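Side-chain contacts in putative dehydratase (Mesorhizobium loti, PDB 2POZ), which is of unknown function but may act as a lyase, being a member of the mandelate racemase/muconate lactonizing enzyme family of the enolase superfamily: residues 194-197 with 198-202; 220-223 with 224-227; 243-246 with 247-251. One frame throughout, in Å; residues are numbered along the deposited sequence.

Interaction 1 of 3, residues 194-197 with 198-202; sequences DAAG and PEIEL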
loop_
_atom_site.group_PDB
_atom_site.type_symbol
_atom_site.label_atom_id
_atom_site.label_comp_id
_atom_site.label_asym_id
_atom_site.label_seq_id
_atom_site.Cartn_x
_atom_site.Cartn_y
_atom_site.Cartn_z
ATOM N N ASP A 194 -2.780 40.653 -14.301
ATOM C CA ASP A 194 -2.287 41.899 -14.877
ATOM C C ASP A 194 -3.011 43.123 -14.336
ATOM O O ASP A 194 -2.387 44.143 -14.070
ATOM C CB ASP A 194 -2.398 41.871 -16.406
ATOM C CG ASP A 194 -1.524 40.798 -17.041
ATOM O OD1 ASP A 194 -0.566 40.340 -16.384
ATOM O OD2 ASP A 194 -1.787 40.420 -18.202
ATOM N N ALA A 195 -4.327 43.023 -14.173
ATOM C CA ALA A 195 -5.111 44.140 -13.667
ATOM C C ALA A 195 -4.974 44.327 -12.159
ATOM O O ALA A 195 -5.000 45.453 -11.666
ATOM C CB ALA A 195 -6.582 43.956 -14.034
ATOM N N ALA A 196 -4.823 43.232 -11.421
ATOM C CA ALA A 196 -4.705 43.341 -9.974
ATOM C C ALA A 196 -3.313 43.764 -9.530
ATOM O O ALA A 196 -3.158 44.432 -8.512
ATOM C CB ALA A 196 -5.078 42.017 -9.317
ATOM N N GLY A 197 -2.301 43.384 -10.299
ATOM C CA GLY A 197 -0.940 43.715 -9.922
ATOM C C GLY A 197 -0.339 42.520 -9.201
ATOM O O GLY A 197 -1.063 41.592 -8.846
ATOM N N PRO A 198 0.977 42.518 -8.951
ATOM C CA PRO A 198 1.661 41.409 -8.269
ATOM C C PRO A 198 1.398 41.233 -6.772
ATOM O O PRO A 198 1.675 40.171 -6.213
ATOM C CB PRO A 198 3.132 41.701 -8.549
ATOM C CG PRO A 198 3.165 43.208 -8.486
ATOM C CD PRO A 198 1.930 43.594 -9.291
ATOM N N GLU A 199 0.852 42.254 -6.126
ATOM C CA GLU A 199 0.617 42.188 -4.691
ATOM C C GLU A 199 -0.695 41.553 -4.239
ATOM O O GLU A 199 -0.853 41.227 -3.064
ATOM C CB GLU A 199 0.741 43.590 -4.099
ATOM C CG GLU A 199 2.065 44.254 -4.432
ATOM C CD GLU A 199 2.241 45.592 -3.743
ATOM O OE1 GLU A 199 2.158 45.633 -2.495
ATOM O OE2 GLU A 199 2.470 46.602 -4.448
ATOM N N ILE A 200 -1.631 41.363 -5.159
ATOM C CA ILE A 200 -2.911 40.771 -4.799
ATOM C C ILE A 200 -2.868 39.244 -4.844
ATOM O O ILE A 200 -2.356 38.653 -5.796
ATOM C CB ILE A 200 -4.034 41.280 -5.736
ATOM C CG1 ILE A 200 -4.177 42.799 -5.597
ATOM C CG2 ILE A 200 -5.350 40.576 -5.414
ATOM C CD1 ILE A 200 -4.581 43.273 -4.202
ATOM N N GLU A 201 -3.394 38.610 -3.802
ATOM C CA GLU A 201 -3.425 37.155 -3.749
ATOM C C GLU A 201 -4.610 36.698 -4.590
ATOM O O GLU A 201 -5.714 37.218 -4.458
ATOM C CB GLU A 201 -3.595 36.670 -2.305
ATOM C CG GLU A 201 -2.586 37.265 -1.338
ATOM C CD GLU A 201 -2.708 36.703 0.068
ATOM O OE1 GLU A 201 -3.844 36.607 0.587
ATOM O OE2 GLU A 201 -1.659 36.371 0.663
ATOM N N LEU A 202 -4.378 35.729 -5.462
ATOM C CA LEU A 202 -5.441 35.230 -6.314
ATOM C C LEU A 202 -5.743 33.760 -6.046
ATOM O O LEU A 202 -4.839 32.929 -5.977
ATOM C CB LEU A 202 -5.062 35.411 -7.785
ATOM C CG LEU A 202 -4.791 36.851 -8.231
ATOM C CD1 LEU A 202 -4.430 36.859 -9.710
ATOM C CD2 LEU A 202 -6.015 37.714 -7.970
HETATM O O HOH W 1 -0.907 44.533 -6.724
#

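Interaction 2 of 3, residues 220-223 with 224-227; sequences RKIG and ELDI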
loop_
_atom_site.group_PDB
_atom_site.type_symbol
_atom_site.label_atom_id
_atom_site.label_comp_id
_atom_site.label_asym_id
_atom_site.label_seq_id
_atom_site.Cartn_x
_atom_site.Cartn_y
_atom_site.Cartn_z
ATOM N N ARG A 220 -0.734 23.834 -14.476
ATOM C CA ARG A 220 0.675 24.080 -14.742
ATOM C C ARG A 220 0.818 25.363 -15.557
ATOM O O ARG A 220 1.743 26.140 -15.344
ATOM C CB ARG A 220 1.289 22.900 -15.499
ATOM C CG ARG A 220 1.540 21.682 -14.613
ATOM C CD ARG A 220 2.058 20.496 -15.422
ATOM N NE ARG A 220 2.420 19.381 -14.552
ATOM C CZ ARG A 220 2.494 18.118 -14.953
ATOM N NH1 ARG A 220 2.230 17.809 -16.216
ATOM N NH2 ARG A 220 2.817 17.161 -14.087
ATOM N N LYS A 221 -0.110 25.589 -16.481
ATOM C CA LYS A 221 -0.051 26.784 -17.310
ATOM C C LYS A 221 -0.198 28.057 -16.492
ATOM O O LYS A 221 0.522 29.024 -16.736
ATOM C CB LYS A 221 -1.130 26.739 -18.393
ATOM C CG LYS A 221 -0.957 27.777 -19.500
ATOM C CD LYS A 221 -1.932 27.516 -20.644
ATOM C CE LYS A 221 -1.781 28.545 -21.764
ATOM N NZ LYS A 221 -0.403 28.554 -22.349
ATOM N N ILE A 222 -1.104 28.066 -15.513
ATOM C CA ILE A 222 -1.305 29.271 -14.711
ATOM C C ILE A 222 -0.354 29.404 -13.524
ATOM O O ILE A 222 -0.345 30.433 -12.849
ATOM C CB ILE A 222 -2.759 29.383 -14.172
ATOM C CG1 ILE A 222 -3.070 28.222 -13.215
ATOM C CG2 ILE A 222 -3.736 29.408 -15.338
ATOM C CD1 ILE A 222 -4.400 28.374 -12.456
ATOM N N GLY A 223 0.445 28.369 -13.278
ATOM C CA GLY A 223 1.374 28.397 -12.161
ATOM C C GLY A 223 2.292 29.607 -12.134
ATOM O O GLY A 223 2.685 30.077 -11.068
ATOM N N GLU A 224 2.622 30.115 -13.316
ATOM C CA GLU A 224 3.504 31.266 -13.455
ATOM C C GLU A 224 2.798 32.580 -13.120
ATOM O O GLU A 224 3.430 33.632 -13.050
ATOM C CB GLU A 224 4.053 31.319 -14.885
ATOM C CG GLU A 224 4.884 30.087 -15.300
ATOM C CD GLU A 224 4.118 28.764 -15.199
ATOM O OE1 GLU A 224 2.970 28.684 -15.696
ATOM O OE2 GLU A 224 4.669 27.797 -14.628
ATOM N N LEU A 225 1.487 32.521 -12.910
ATOM C CA LEU A 225 0.729 33.723 -12.577
ATOM C C LEU A 225 0.631 33.953 -11.065
ATOM O O LEU A 225 -0.080 34.851 -10.614
ATOM C CB LEU A 225 -0.665 33.650 -13.208
ATOM C CG LEU A 225 -0.606 33.571 -14.740
ATOM C CD1 LEU A 225 -1.995 33.410 -15.322
ATOM C CD2 LEU A 225 0.062 34.832 -15.282
ATOM N N ASP A 226 1.351 33.134 -10.296
ATOM C CA ASP A 226 1.393 33.227 -8.832
ATOM C C ASP A 226 0.020 33.061 -8.189
ATOM O O ASP A 226 -0.585 34.019 -7.710
ATOM C CB ASP A 226 2.029 34.559 -8.406
ATOM C CG ASP A 226 2.260 34.647 -6.902
ATOM O OD1 ASP A 226 2.668 33.632 -6.294
ATOM O OD2 ASP A 226 2.050 35.737 -6.325
ATOM N N ILE A 227 -0.448 31.821 -8.168
ATOM C CA ILE A 227 -1.754 31.488 -7.613
ATOM C C ILE A 227 -1.651 31.009 -6.165
ATOM O O ILE A 227 -0.869 30.115 -5.853
ATOM C CB ILE A 227 -2.427 30.384 -8.475
ATOM C CG1 ILE A 227 -2.448 30.808 -9.951
ATOM C CG2 ILE A 227 -3.824 30.090 -7.964
ATOM C CD1 ILE A 227 -3.146 32.130 -10.222
HETATM O O HOH W 2 1.665 29.808 -8.679
#

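Interaction 3 of 3, residues 243-246 with 247-251; sequences KVIS and EQIPL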
loop_
_atom_site.group_PDB
_atom_site.type_symbol
_atom_site.label_atom_id
_atom_site.label_comp_id
_atom_site.label_asym_id
_atom_site.label_seq_id
_atom_site.Cartn_x
_atom_site.Cartn_y
_atom_site.Cartn_z
ATOM N N LYS A 243 -5.844 13.173 -5.445
ATOM C CA LYS A 243 -4.475 12.882 -5.031
ATOM C C LYS A 243 -3.504 12.942 -6.206
ATOM O O LYS A 243 -2.417 13.500 -6.088
ATOM C CB LYS A 243 -4.369 11.515 -4.347
ATOM C CG LYS A 243 -2.940 11.236 -3.874
ATOM C CD LYS A 243 -2.878 10.342 -2.654
ATOM C CE LYS A 243 -1.458 10.301 -2.096
ATOM N NZ LYS A 243 -0.950 11.672 -1.755
ATOM N N VAL A 244 -3.894 12.366 -7.337
ATOM C CA VAL A 244 -3.050 12.376 -8.525
ATOM C C VAL A 244 -2.744 13.818 -8.920
ATOM O O VAL A 244 -1.595 14.172 -9.210
ATOM C CB VAL A 244 -3.747 11.669 -9.706
ATOM C CG1 VAL A 244 -2.932 11.848 -10.980
ATOM C CG2 VAL A 244 -3.916 10.189 -9.390
ATOM N N ILE A 245 -3.780 14.650 -8.930
ATOM C CA ILE A 245 -3.608 16.045 -9.286
ATOM C C ILE A 245 -2.646 16.743 -8.325
ATOM O O ILE A 245 -1.752 17.454 -8.764
ATOM C CB ILE A 245 -4.977 16.775 -9.314
ATOM C CG1 ILE A 245 -5.803 16.260 -10.503
ATOM C CG2 ILE A 245 -4.773 18.289 -9.410
ATOM C CD1 ILE A 245 -7.271 16.664 -10.462
ATOM N N SER A 246 -2.808 16.527 -7.022
ATOM C CA SER A 246 -1.926 17.162 -6.046
ATOM C C SER A 246 -0.449 16.818 -6.268
ATOM O O SER A 246 0.432 17.638 -6.008
ATOM C CB SER A 246 -2.326 16.775 -4.618
ATOM O OG SER A 246 -2.086 15.402 -4.357
ATOM N N GLU A 247 -0.183 15.613 -6.755
ATOM C CA GLU A 247 1.190 15.172 -7.002
ATOM C C GLU A 247 1.733 15.672 -8.335
ATOM O O GLU A 247 2.936 15.606 -8.587
ATOM C CB GLU A 247 1.260 13.639 -7.000
ATOM C CG GLU A 247 0.644 12.970 -5.786
ATOM C CD GLU A 247 0.676 11.448 -5.876
ATOM O OE1 GLU A 247 0.264 10.896 -6.924
ATOM O OE2 GLU A 247 1.106 10.800 -4.896
ATOM N N GLN A 248 0.852 16.179 -9.189
ATOM C CA GLN A 248 1.269 16.620 -10.515
ATOM C C GLN A 248 1.261 18.116 -10.786
ATOM O O GLN A 248 1.752 18.549 -11.824
ATOM C CB GLN A 248 0.410 15.917 -11.572
ATOM C CG GLN A 248 0.623 14.413 -11.666
ATOM C CD GLN A 248 1.999 14.057 -12.200
ATOM O OE1 GLN A 248 2.491 14.688 -13.136
ATOM N NE2 GLN A 248 2.624 13.035 -11.615
ATOM N N ILE A 249 0.699 18.912 -9.884
ATOM C CA ILE A 249 0.668 20.353 -10.113
ATOM C C ILE A 249 1.458 21.106 -9.059
ATOM O O ILE A 249 1.653 20.618 -7.950
ATOM C CB ILE A 249 -0.780 20.906 -10.143
ATOM C CG1 ILE A 249 -1.404 20.837 -8.750
ATOM C CG2 ILE A 249 -1.607 20.119 -11.153
ATOM C CD1 ILE A 249 -2.776 21.516 -8.661
ATOM N N PRO A 250 1.917 22.323 -9.394
ATOM C CA PRO A 250 2.697 23.137 -8.460
ATOM C C PRO A 250 1.863 24.071 -7.576
ATOM O O PRO A 250 2.416 24.898 -6.852
ATOM C CB PRO A 250 3.618 23.909 -9.394
ATOM C CG PRO A 250 2.689 24.227 -10.539
ATOM C CD PRO A 250 1.917 22.922 -10.742
ATOM N N LEU A 251 0.543 23.935 -7.623
ATOM C CA LEU A 251 -0.328 24.805 -6.839
ATOM C C LEU A 251 -0.941 24.115 -5.625
ATOM O O LEU A 251 -1.261 22.938 -5.678
ATOM C CB LEU A 251 -1.476 25.314 -7.714
ATOM C CG LEU A 251 -1.129 25.731 -9.140
ATOM C CD1 LEU A 251 -2.407 26.058 -9.904
ATOM C CD2 LEU A 251 -0.198 26.922 -9.096
HETATM O O HOH W 3 -0.808 20.307 -4.824
#

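Interaction 1 of 3, residues 194-197 with 198-202
The methyl group of Ala196 fits against the branch point of Ile200, four residues further on, where helix 179-196 gives way to the loop leading into strand 201-205. Three carbons of the isoleucine face it: Ala196 CB lies 3.8 Å from Ile200 CB, 3.9 Å from Ile200 CG1 and 4.2 Å from Ile200 CG2. The first torsion explains this grouping. With CG1 beside the backbone N (chi1 -62°) and CG2 anti to it, the fork is turned to the methyl, and CG1 also reaches to 3.5 Å from Ala196 O.

Between the two side chains the chain reverses through Gly197, the first residue to leave helical geometry, with a positive phi of 97°. A beta carbon at this backbone conformation would be pressed against the carbonyl oxygen of Ala196 and would crowd Pro198 N, so the absence of a side chain is part of the turn. The ring of Pro198 follows directly and restricts the backbone there. No direct hydrogen bond links 194-197 to 198-202. A water does so instead, donating to Ala196 O at 2.9 Å and accepting from Glu199 N, also at 2.9 Å, which gives both the helix-end carbonyl and a loop amide a partner.

Arg193, one turn back in the helix, donates through NH1 to both Gly197 O and Ile200 O, tying the loop to the helix it leaves. This is a helix-to-strand connection of the beta/alpha-barrel domain. Leu149 of helix 146-150 packs on both Ala196 and Ile200, Ile200 also meets Leu156 of strand 155-158, and Leu202 enters the parallel sheet with its side chain on Val192 and Arg193 of helix 179-196.

Interaction 2 of 3, residues 220-223 with 224-227
Ile222 O accepts the amide of Leu225 at 2.8 Å from Leu225 N, with a fairly straight N-H...O angle of 158°. The bond closes a type I turn in the passage of the beta/alpha barrel from helix 212-222 to strand 227-231. The evidence is in its two central residues, Gly223 and Glu224, whose backbone angles both fall in the helical range, with psi of Glu224 close to zero at -8°. A second, weak bond of the same spacing, Asp226 N to Gly223 O, follows one residue later.

Apolar groups gather round the same carbonyl. Leu225 CB sits 3.3 Å from Ile222 O, and the side chains of Ile222 and Ile227 cross at about a right angle, Ile222 CD1 meeting Ile227 CG1 at 4.0 Å. Ile222 takes the crowded position for CG1, between the backbone N and the carbonyl carbon (chi1 64°), which sends CD1 toward Ile227. Leu225 CD1 is a looser neighbour of Ile222 CB.

Glu224 bends at chi2 and brings its carboxylate back to the backbone carbonyls near the helix C-terminus. Glu224 OE1 is 2.8 Å from Arg220 O; both atoms are acceptors, so this approach is not counted as a hydrogen bond.

Outside the turn, Arg193 of helix 179-196 donates to Leu225 O through NE and to Asp226 O through NH2. Tyr186 of that helix touches Ile222 and Leu225 and makes a cation-pi contact with Lys221. The turn is finished by one water, which donates to Gly223 O at 2.6 Å and accepts from Ile227 N at 3.0 Å.

Interaction 3 of 3, residues 243-246 with 247-251
Lys243 O takes two donors: Glu247 N at 3.1 Å, in a helical i to i+4 bond, and the hydroxyl Ser246 OG at 2.6 Å. Ser246 OG turns back to this carbonyl because it stands between its own backbone N and carbonyl carbon (chi1 68°). Glu247 CG also lies close, 3.1 Å from Lys243 O. Beyond it the extended glutamate crosses the lysine obliquely, forming only a long salt bridge, Lys243 NZ to Glu247 OE2 at 3.9 Å. An alanine in place of Ser246 would remove the hydroxyl and is likely to leave Lys243 O with a weaker hold, resting on the Glu247 amide.

This is the C-terminal turn of helix 239-248, the helix of a right-handed beta-alpha-beta crossover between strands 227-231 and 253-255. There Ile245 O receives Gln248 N at 2.9 Å and, weakly, Ile249 N, while Ile245 CG2 meets Ile249 CD1 at 3.9 Å.

Further out, Ile253 of the following strand backs Ile245 and Ser246, and Cys219 of helix 212-222 backs Ile249. Lys243 NZ has a second partner in Leu271 O. Gln272 of a neighbouring subunit packs on Val244.

Overall arrangement
All three contacts lie where a barrel helix ends and the chain turns toward the next strand of the parallel sheet, but they differ in burial and chemistry. Interaction 1 is a surface contact, apolar and bridged by water without direct hydrogen bonds between its two segments. Interactions 2 and 3 are partly buried and rely on backbone bonds, interaction 3 adding a hydroxyl and a long salt bridge. Interactions 1 and 2 share Arg193 and touch where Leu202 O meets Ile227 CG2 at 3.6 Å. Interactions 2 and 3 meet through Ile222 and Leu251 and a weak Arg220 to Gln248 bond. Interactions 1 and 3, with centres 24 Å apart, do not touch.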